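Long-range contact in putative Nitroreductase (Desulfovibrio desulfuricans subsp. desulfuricans str. G20, PDB 3E39), which binds flavin mononucleotide and probably acts as an FMN-dependent oxidoreductase of the nitroreductase type: residues A[49-55]-A[81-87]. Numbering follows the deposited sequence.
Sequences PCRFLVI and IILVFLD
R51 and F85 face each other as a hydrogen-bonded pair of two antiparallel strands, R51 N giving to F85 O and F85 N to R51 O, both at 2.8 Å. L53 with L83 and I55 with I81 repeat the pattern, and D87 N closes the end on P49 O (2.8 Å, nearly straight at 173°). Valine and isoleucine favour this extended backbone, while L53 and F85 fill an apolar face: with CG anti to its own carbonyl carbon (chi1 -52°), F85 sets its ring edge, CE1, 4.0 Å from L53 CB. Packing is tightest at the loop end, where the puckered ring of P49 lies alongside L86, P49 CG 3.6 Å from L86 CD2. It is wider farther along, F52 CE1 meeting V84 CG1 obliquely at 4.2 Å; no part opens to solvent. R51 and D87 pair their charges at the strand end, well covered, D87 CB over one guanidinium face; only the hydrogen bond within their salt bridge, R51 NH2 to D87 OD2 (3.1 Å), is weak. R51 NH1 bonds C50 O and Q48 O, while D87 OD1 holds E89 N and R142. Strand 50-56 is an outer strand of this chain's four-stranded sheet; 80-87 runs between it and 143-152. Helix 94-114 packs M108 on F52 and V84, helix 61-66 meets I55, I81 and L83, and L168, L169 and L170 of the second subunit pack on R51, F52 and F85.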
ATOM      1  N   PRO A  49       6.810   2.857 -11.505  1.00  8.01           N
ATOM      2  CA  PRO A  49       6.083   3.944 -12.160  1.00  7.78           C
ATOM      3  C   PRO A  49       5.868   5.219 -11.339  1.00  8.02           C
ATOM      4  O   PRO A  49       5.410   6.225 -11.902  1.00  6.77           O
ATOM      5  CB  PRO A  49       4.741   3.308 -12.458  1.00  8.76           C
ATOM      6  CG  PRO A  49       4.500   2.398 -11.283  1.00  6.46           C
ATOM      7  CD  PRO A  49       5.886   1.813 -11.009  1.00  9.69           C
ATOM      8  N   CYS A  50       6.145   5.169 -10.033  1.00  8.53           N
ATOM      9  CA  CYS A  50       5.873   6.312  -9.176  1.00  7.65           C
ATOM     10  C   CYS A  50       6.903   7.428  -9.308  1.00  7.22           C
ATOM     11  O   CYS A  50       8.122   7.188  -9.415  1.00 10.14           O
ATOM     12  CB  CYS A  50       5.712   5.915  -7.705  1.00  9.05           C
ATOM     13  SG  CYS A  50       4.328   4.811  -7.410  1.00 11.67           S
ATOM     14  N   ARG A  51       6.389   8.656  -9.217  1.00  6.91           N
ATOM     15  CA  ARG A  51       7.195   9.875  -9.295  1.00  6.30           C
ATOM     16  C   ARG A  51       6.740  10.771  -8.129  1.00  8.30           C
ATOM     17  O   ARG A  51       5.581  10.706  -7.707  1.00  9.01           O
ATOM     18  CB  ARG A  51       6.989  10.570 -10.629  1.00  8.18           C
ATOM     19  CG  ARG A  51       7.410   9.761 -11.841  1.00  9.48           C
ATOM     20  CD  ARG A  51       8.927   9.492 -11.901  1.00 13.12           C
ATOM     21  NE  ARG A  51       9.201   8.715 -13.124  1.00  8.30           N
ATOM     22  CZ  ARG A  51       9.145   7.386 -13.222  1.00 11.65           C
ATOM     23  NH1 ARG A  51       8.939   6.633 -12.160  1.00  9.78           N
ATOM     24  NH2 ARG A  51       9.372   6.795 -14.406  1.00 12.79           N
ATOM     25  N   PHE A  52       7.642  11.618  -7.653  1.00  7.83           N
ATOM     26  CA  PHE A  52       7.395  12.396  -6.436  1.00 10.14           C
ATOM     27  C   PHE A  52       7.800  13.837  -6.597  1.00  9.70           C
ATOM     28  O   PHE A  52       8.764  14.156  -7.318  1.00  9.93           O
ATOM     29  CB  PHE A  52       8.179  11.779  -5.277  1.00  9.71           C
ATOM     30  CG  PHE A  52       7.987  10.285  -5.168  1.00 10.34           C
ATOM     31  CD1 PHE A  52       6.945   9.755  -4.446  1.00  9.69           C
ATOM     32  CD2 PHE A  52       8.809   9.407  -5.881  1.00 12.57           C
ATOM     33  CE1 PHE A  52       6.763   8.384  -4.360  1.00 12.96           C
ATOM     34  CE2 PHE A  52       8.604   8.023  -5.802  1.00 11.62           C
ATOM     35  CZ  PHE A  52       7.588   7.528  -5.026  1.00 12.84           C
ATOM     36  N   LEU A  53       7.058  14.711  -5.923  1.00  9.19           N
ATOM     37  CA  LEU A  53       7.380  16.130  -5.903  1.00  8.91           C
ATOM     38  C   LEU A  53       7.204  16.637  -4.485  1.00  8.50           C
ATOM     39  O   LEU A  53       6.113  16.562  -3.922  1.00  9.67           O
ATOM     40  CB  LEU A  53       6.490  16.895  -6.867  1.00  8.78           C
ATOM     41  CG  LEU A  53       6.743  18.408  -6.940  1.00 10.96           C
ATOM     42  CD1 LEU A  53       8.204  18.791  -7.217  1.00 18.14           C
ATOM     43  CD2 LEU A  53       5.784  18.982  -7.956  1.00 11.26           C
ATOM     44  N   VAL A  54       8.280  17.168  -3.920  1.00  8.26           N
ATOM     45  CA  VAL A  54       8.253  17.705  -2.558  1.00  8.47           C
ATOM     46  C   VAL A  54       7.905  19.174  -2.569  1.00 10.48           C
ATOM     47  O   VAL A  54       8.517  19.953  -3.328  1.00 11.00           O
ATOM     48  CB  VAL A  54       9.640  17.495  -1.862  1.00 10.04           C
ATOM     49  CG1 VAL A  54       9.670  18.118  -0.451  1.00 12.53           C
ATOM     50  CG2 VAL A  54      10.017  15.986  -1.821  1.00  9.31           C
ATOM     51  N   ILE A  55       6.943  19.557  -1.702  1.00 10.19           N
ATOM     52  CA  ILE A  55       6.520  20.954  -1.575  1.00 10.07           C
ATOM     53  C   ILE A  55       6.535  21.319  -0.104  1.00 10.21           C
ATOM     54  O   ILE A  55       5.675  20.856   0.660  1.00 10.98           O
ATOM     55  CB  ILE A  55       5.091  21.210  -2.128  1.00 11.45           C
ATOM     56  CG1 ILE A  55       4.986  20.808  -3.610  1.00 13.75           C
ATOM     57  CG2 ILE A  55       4.700  22.684  -1.964  1.00 10.96           C
ATOM     58  CD1 ILE A  55       5.786  21.635  -4.557  1.00 20.74           C
ATOM     59  N   ILE A  81       4.706  18.578   2.132  1.00 11.65           N
ATOM     60  CA  ILE A  81       3.730  17.839   1.350  1.00 10.17           C
ATOM     61  C   ILE A  81       4.514  17.072   0.263  1.00 10.59           C
ATOM     62  O   ILE A  81       5.396  17.647  -0.404  1.00 13.04           O
ATOM     63  CB  ILE A  81       2.687  18.776   0.718  1.00 10.13           C
ATOM     64  CG1 ILE A  81       1.836  19.411   1.840  1.00 13.92           C
ATOM     65  CG2 ILE A  81       1.753  18.009  -0.225  1.00  5.96           C
ATOM     66  CD1 ILE A  81       0.953  20.541   1.414  1.00 17.18           C
ATOM     67  N   ILE A  82       4.245  15.776   0.127  1.00  9.56           N
ATOM     68  CA  ILE A  82       4.851  14.973  -0.921  1.00  7.44           C
ATOM     69  C   ILE A  82       3.729  14.616  -1.917  1.00  7.23           C
ATOM     70  O   ILE A  82       2.745  13.947  -1.571  1.00  5.73           O
ATOM     71  CB  ILE A  82       5.566  13.686  -0.388  1.00  7.73           C
ATOM     72  CG1 ILE A  82       6.750  14.042   0.526  1.00  9.26           C
ATOM     73  CG2 ILE A  82       6.089  12.794  -1.580  1.00 11.42           C
ATOM     74  CD1 ILE A  82       7.337  12.832   1.267  1.00  9.82           C
ATOM     75  N   LEU A  83       3.846  15.126  -3.133  1.00  7.92           N
ATOM     76  CA  LEU A  83       2.922  14.770  -4.190  1.00  8.30           C
ATOM     77  C   LEU A  83       3.392  13.480  -4.861  1.00  9.68           C
ATOM     78  O   LEU A  83       4.582  13.331  -5.185  1.00  9.62           O
ATOM     79  CB  LEU A  83       2.760  15.904  -5.196  1.00  8.09           C
ATOM     80  CG  LEU A  83       2.376  17.264  -4.627  1.00  8.88           C
ATOM     81  CD1 LEU A  83       2.239  18.305  -5.764  1.00 12.70           C
ATOM     82  CD2 LEU A  83       1.106  17.175  -3.829  1.00 10.15           C
ATOM     83  N   VAL A  84       2.462  12.542  -5.023  1.00  7.66           N
ATOM     84  CA  VAL A  84       2.740  11.253  -5.633  1.00  6.84           C
ATOM     85  C   VAL A  84       2.027  11.135  -6.980  1.00  7.36           C
ATOM     86  O   VAL A  84       0.831  11.415  -7.090  1.00  8.27           O
ATOM     87  CB  VAL A  84       2.258  10.132  -4.704  1.00  7.43           C
ATOM     88  CG1 VAL A  84       2.691   8.748  -5.230  1.00  7.07           C
ATOM     89  CG2 VAL A  84       2.774  10.396  -3.276  1.00 11.66           C
ATOM     90  N   PHE A  85       2.762  10.668  -7.991  1.00  6.56           N
ATOM     91  CA  PHE A  85       2.235  10.522  -9.334  1.00  4.76           C
ATOM     92  C   PHE A  85       2.657   9.181  -9.928  1.00  7.56           C
ATOM     93  O   PHE A  85       3.563   8.493  -9.433  1.00  7.16           O
ATOM     94  CB  PHE A  85       2.819  11.576 -10.301  1.00  8.44           C
ATOM     95  CG  PHE A  85       2.705  12.984  -9.819  1.00  7.73           C
ATOM     96  CD1 PHE A  85       3.652  13.496  -8.944  1.00  9.48           C
ATOM     97  CD2 PHE A  85       1.676  13.809 -10.255  1.00  8.41           C
ATOM     98  CE1 PHE A  85       3.553  14.779  -8.476  1.00  8.24           C
ATOM     99  CE2 PHE A  85       1.583  15.105  -9.789  1.00  9.56           C
ATOM    100  CZ  PHE A  85       2.514  15.589  -8.908  1.00  8.19           C
ATOM    101  N   LEU A  86       1.941   8.773 -10.962  1.00  6.49           N
ATOM    102  CA  LEU A  86       2.410   7.700 -11.813  1.00  8.73           C
ATOM    103  C   LEU A  86       2.852   8.354 -13.120  1.00 10.52           C
ATOM    104  O   LEU A  86       2.187   9.257 -13.655  1.00 10.83           O
ATOM    105  CB  LEU A  86       1.346   6.656 -12.138  1.00  9.82           C
ATOM    106  CG  LEU A  86       0.851   5.798 -10.985  1.00  8.02           C
ATOM    107  CD1 LEU A  86      -0.385   5.052 -11.345  1.00  9.15           C
ATOM    108  CD2 LEU A  86       1.964   4.848 -10.559  1.00  6.40           C
ATOM    109  N   ASP A  87       3.995   7.905 -13.605  1.00  9.70           N
ATOM    110  CA  ASP A  87       4.498   8.300 -14.920  1.00  9.37           C
ATOM    111  C   ASP A  87       3.717   7.466 -15.929  1.00  8.70           C
ATOM    112  O   ASP A  87       3.824   6.238 -15.975  1.00  9.90           O
ATOM    113  CB  ASP A  87       5.989   8.027 -15.000  1.00 10.71           C
ATOM    114  CG  ASP A  87       6.591   8.367 -16.365  1.00 16.76           C
ATOM    115  OD1 ASP A  87       5.887   8.360 -17.383  1.00 18.42           O
ATOM    116  OD2 ASP A  87       7.799   8.584 -16.422  1.00 24.31           O
TER